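PDB 6H9D: lysozyme from Asticcacaulis excentricus, which probably hydrolyses, or descends from enzymes that hydrolyse, peptidoglycan glycan chains, as the phage-type muramidase domain of the morphogenesis protein SpmX. Local coordinates for residues A[33-41]-A[53-61]. Residues are numbered along the deposited sequence; the frame is centred on the assembly and turned at random. Where two conformers were deposited one is given.
Sequences MIGYGHTFS and ADALLRFDL
His38 and Asp60 meet because their first torsions turn ring and carboxylate toward each other: CG of His38 lies anti to its backbone N (chi1 176°), and CG of Asp60 is anti to its own carbonyl carbon (chi1 -71°). In this His-carboxylate hydrogen bond His38 ND1 donates to Asp60 OD2 at 2.9 Å with an N-H...O angle of 150°; OD2 lies near the imidazole plane and is met on its syn side, though tilted from the carboxylate plane. Rotation of the ring is fixed further at His38 NE2, which accepts from Ser41 N, 3.1 Å away and well out of the ring plane, and also hydrogen-bonds to Ser41 OG. Leu56 CD2 covers one face in a CH-pi contact, 4.0 Å from the centroid of the His38 ring; Phe40 N lies over the opposite face. A water bridges Asp60 OD1 to Thr39 N; another, between OD2 and Tyr36 O, is doubtful, being unusually close to OD2. Phe40 presents its ring edge to the helix, CZ reaching Phe59 CB at 3.6 Å. At the other end, Tyr36 CE2 packs on Ala53 CB at 3.5 Å, while a third water joins Tyr36 N to Ala53 O. There Gly35, whose backbone has positive phi, brings its CA to 3.8 Å from Ala53 CB. As in T4 lysozyme, the contact joins the small beta-containing lobe to the long helix, here 50-71, running to the helical lobe. Strand 24-26 pairs antiparallel with 32-35, helix 8-16 touches Tyr36 through Lys15, and helix 78-91 meets Leu57 through Phe89.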
loop_
_atom_site.group_PDB
_atom_site.type_symbol
_atom_site.label_atom_id
_atom_site.label_comp_id
_atom_site.label_asym_id
_atom_site.label_seq_id
_atom_site.Cartn_x
_atom_site.Cartn_y
_atom_site.Cartn_z
ATOM N N MET A 33 -6.208 12.575 -12.247
ATOM C CA MET A 33 -6.327 11.452 -11.345
ATOM C C MET A 33 -7.701 10.805 -11.555
ATOM O O MET A 33 -8.673 11.491 -11.819
ATOM C CB MET A 33 -6.178 11.908 -9.889
ATOM C CG MET A 33 -5.893 10.774 -8.904
ATOM S SD MET A 33 -5.367 11.270 -7.208
ATOM C CE MET A 33 -3.598 11.501 -7.390
ATOM N N ILE A 34 -7.761 9.476 -11.430
ATOM C CA ILE A 34 -9.009 8.756 -11.596
ATOM C C ILE A 34 -8.940 7.452 -10.793
ATOM O O ILE A 34 -7.862 7.007 -10.391
ATOM C CB ILE A 34 -9.290 8.514 -13.092
ATOM C CG1 ILE A 34 -10.776 8.273 -13.356
ATOM C CG2 ILE A 34 -8.423 7.371 -13.643
ATOM C CD1 ILE A 34 -11.164 8.311 -14.831
ATOM N N GLY A 35 -10.100 6.840 -10.584
ATOM C CA GLY A 35 -10.156 5.524 -9.976
ATOM C C GLY A 35 -9.725 5.622 -8.526
ATOM O O GLY A 35 -10.221 6.484 -7.797
ATOM N N TYR A 36 -8.778 4.769 -8.121
ATOM C CA TYR A 36 -8.240 4.764 -6.773
ATOM C C TYR A 36 -6.863 5.435 -6.753
ATOM O O TYR A 36 -5.869 4.785 -6.519
ATOM C CB TYR A 36 -8.150 3.327 -6.255
ATOM C CG TYR A 36 -9.472 2.604 -6.242
ATOM C CD1 TYR A 36 -10.479 2.955 -5.353
ATOM C CD2 TYR A 36 -9.718 1.579 -7.129
ATOM C CE1 TYR A 36 -11.704 2.306 -5.364
ATOM C CE2 TYR A 36 -10.928 0.916 -7.150
ATOM C CZ TYR A 36 -11.933 1.297 -6.280
ATOM O OH TYR A 36 -13.103 0.610 -6.302
ATOM N N GLY A 37 -6.837 6.717 -7.094
ATOM C CA GLY A 37 -5.611 7.530 -7.100
ATOM C C GLY A 37 -4.711 7.248 -8.284
ATOM O O GLY A 37 -3.538 7.494 -8.168
ATOM N N HIS A 38 -5.267 6.759 -9.385
ATOM C CA HIS A 38 -4.458 6.425 -10.583
ATOM C C HIS A 38 -4.127 7.688 -11.380
ATOM O O HIS A 38 -5.010 8.503 -11.541
ATOM C CB HIS A 38 -5.158 5.371 -11.437
ATOM C CG HIS A 38 -4.418 5.074 -12.690
ATOM N ND1 HIS A 38 -3.370 4.221 -12.728
ATOM C CD2 HIS A 38 -4.526 5.571 -13.928
ATOM C CE1 HIS A 38 -2.898 4.171 -13.938
ATOM N NE2 HIS A 38 -3.577 4.979 -14.675
ATOM N N THR A 39 -2.906 7.793 -11.899
ATOM C CA THR A 39 -2.526 9.002 -12.659
ATOM C C THR A 39 -1.814 8.698 -13.979
ATOM O O THR A 39 -2.041 9.413 -14.903
ATOM C CB THR A 39 -1.580 9.880 -11.837
ATOM O OG1 THR A 39 -0.443 9.103 -11.492
ATOM C CG2 THR A 39 -2.219 10.451 -10.592
ATOM N N PHE A 40 -0.992 7.660 -14.035
ATOM C CA PHE A 40 -0.119 7.436 -15.217
ATOM C C PHE A 40 -0.864 7.437 -16.557
ATOM O O PHE A 40 -0.311 7.972 -17.480
ATOM C CB PHE A 40 0.916 6.341 -14.961
ATOM C CG PHE A 40 0.464 4.922 -15.158
ATOM C CD1 PHE A 40 0.168 4.441 -16.415
ATOM C CD2 PHE A 40 0.387 4.049 -14.095
ATOM C CE1 PHE A 40 -0.207 3.124 -16.595
ATOM C CE2 PHE A 40 0.005 2.734 -14.281
ATOM C CZ PHE A 40 -0.298 2.275 -15.531
ATOM N N SER A 41 -2.055 6.849 -16.640
ATOM C CA SER A 41 -2.824 6.855 -17.910
ATOM C C SER A 41 -4.130 7.649 -17.754
ATOM O O SER A 41 -4.953 7.581 -18.646
ATOM C CB SER A 41 -3.076 5.470 -18.405
ATOM O OG SER A 41 -4.012 4.807 -17.588
ATOM N N ALA A 53 -11.460 0.729 -12.475
ATOM C CA ALA A 53 -10.630 1.277 -11.396
ATOM C C ALA A 53 -9.812 0.147 -10.749
ATOM O O ALA A 53 -8.666 0.356 -10.387
ATOM C CB ALA A 53 -11.496 1.986 -10.389
ATOM N N ASP A 54 -10.409 -1.050 -10.646
ATOM C CA ASP A 54 -9.708 -2.251 -10.128
ATOM C C ASP A 54 -8.499 -2.557 -11.011
ATOM O O ASP A 54 -7.417 -2.794 -10.512
ATOM C CB ASP A 54 -10.638 -3.464 -10.042
ATOM C CG ASP A 54 -9.967 -4.681 -9.428
ATOM O OD1 ASP A 54 -9.338 -5.430 -10.165
ATOM O OD2 ASP A 54 -10.073 -4.852 -8.201
ATOM N N ALA A 55 -8.708 -2.530 -12.335
ATOM C CA ALA A 55 -7.649 -2.820 -13.278
ATOM C C ALA A 55 -6.509 -1.814 -13.104
ATOM O O ALA A 55 -5.372 -2.212 -13.021
ATOM C CB ALA A 55 -8.183 -2.828 -14.686
ATOM N N LEU A 56 -6.835 -0.522 -13.019
ATOM C CA LEU A 56 -5.836 0.522 -12.899
ATOM C C LEU A 56 -5.074 0.413 -11.573
ATOM O O LEU A 56 -3.870 0.662 -11.523
ATOM C CB LEU A 56 -6.510 1.892 -13.040
ATOM C CG LEU A 56 -7.163 2.151 -14.402
ATOM C CD1 LEU A 56 -8.001 3.408 -14.356
ATOM C CD2 LEU A 56 -6.116 2.254 -15.500
ATOM N N LEU A 57 -5.770 0.068 -10.493
ATOM C CA LEU A 57 -5.122 -0.100 -9.197
ATOM C C LEU A 57 -4.108 -1.250 -9.316
ATOM O O LEU A 57 -2.984 -1.123 -8.839
ATOM C CB LEU A 57 -6.175 -0.332 -8.096
ATOM C CG LEU A 57 -5.633 -0.755 -6.724
ATOM C CD1 LEU A 57 -4.680 0.292 -6.156
ATOM C CD2 LEU A 57 -6.768 -1.023 -5.754
ATOM N N ARG A 58 -4.467 -2.337 -10.014
ATOM C CA ARG A 58 -3.543 -3.470 -10.158
ATOM C C ARG A 58 -2.318 -3.032 -10.967
ATOM O O ARG A 58 -1.227 -3.502 -10.707
ATOM C CB ARG A 58 -4.253 -4.687 -10.762
ATOM C CG ARG A 58 -5.273 -5.320 -9.822
ATOM C CD ARG A 58 -6.257 -6.249 -10.519
ATOM N NE ARG A 58 -7.129 -6.938 -9.569
ATOM C CZ ARG A 58 -6.817 -8.101 -8.992
ATOM N NH1 ARG A 58 -5.648 -8.655 -9.244
ATOM N NH2 ARG A 58 -7.667 -8.692 -8.173
ATOM N N PHE A 59 -2.483 -2.103 -11.919
ATOM C CA PHE A 59 -1.307 -1.540 -12.622
ATOM C C PHE A 59 -0.407 -0.797 -11.635
ATOM O O PHE A 59 0.779 -0.977 -11.616
ATOM C CB PHE A 59 -1.699 -0.567 -13.728
ATOM C CG PHE A 59 -2.412 -1.164 -14.915
ATOM C CD1 PHE A 59 -2.300 -2.514 -15.220
ATOM C CD2 PHE A 59 -3.170 -0.355 -15.746
ATOM C CE1 PHE A 59 -2.969 -3.047 -16.313
ATOM C CE2 PHE A 59 -3.825 -0.890 -16.845
ATOM C CZ PHE A 59 -3.704 -2.224 -17.141
ATOM N N ASP A 60 -1.008 0.043 -10.787
ATOM C CA ASP A 60 -0.261 0.865 -9.842
ATOM C C ASP A 60 0.458 -0.046 -8.825
ATOM O O ASP A 60 1.461 0.334 -8.242
ATOM C CB ASP A 60 -1.189 1.899 -9.192
ATOM C CG ASP A 60 -1.633 2.998 -10.154
ATOM O OD1 ASP A 60 -0.862 3.304 -11.079
ATOM O OD2 ASP A 60 -2.764 3.516 -10.002
ATOM N N LEU A 61 -0.092 -1.228 -8.555
ATOM C CA LEU A 61 0.496 -2.131 -7.551
ATOM C C LEU A 61 1.650 -2.972 -8.125
ATOM O O LEU A 61 2.421 -3.492 -7.358
ATOM C CB LEU A 61 -0.595 -3.040 -6.996
ATOM C CG LEU A 61 -1.614 -2.351 -6.098
ATOM C CD1 LEU A 61 -2.730 -3.312 -5.716
ATOM C CD2 LEU A 61 -0.930 -1.774 -4.880
HETATM O O HOH W 1 -4.984 3.191 -8.810
HETATM O O HOH W 2 -7.665 2.905 -9.753
HETATM O O HOH W 3 -0.556 5.893 -11.577
#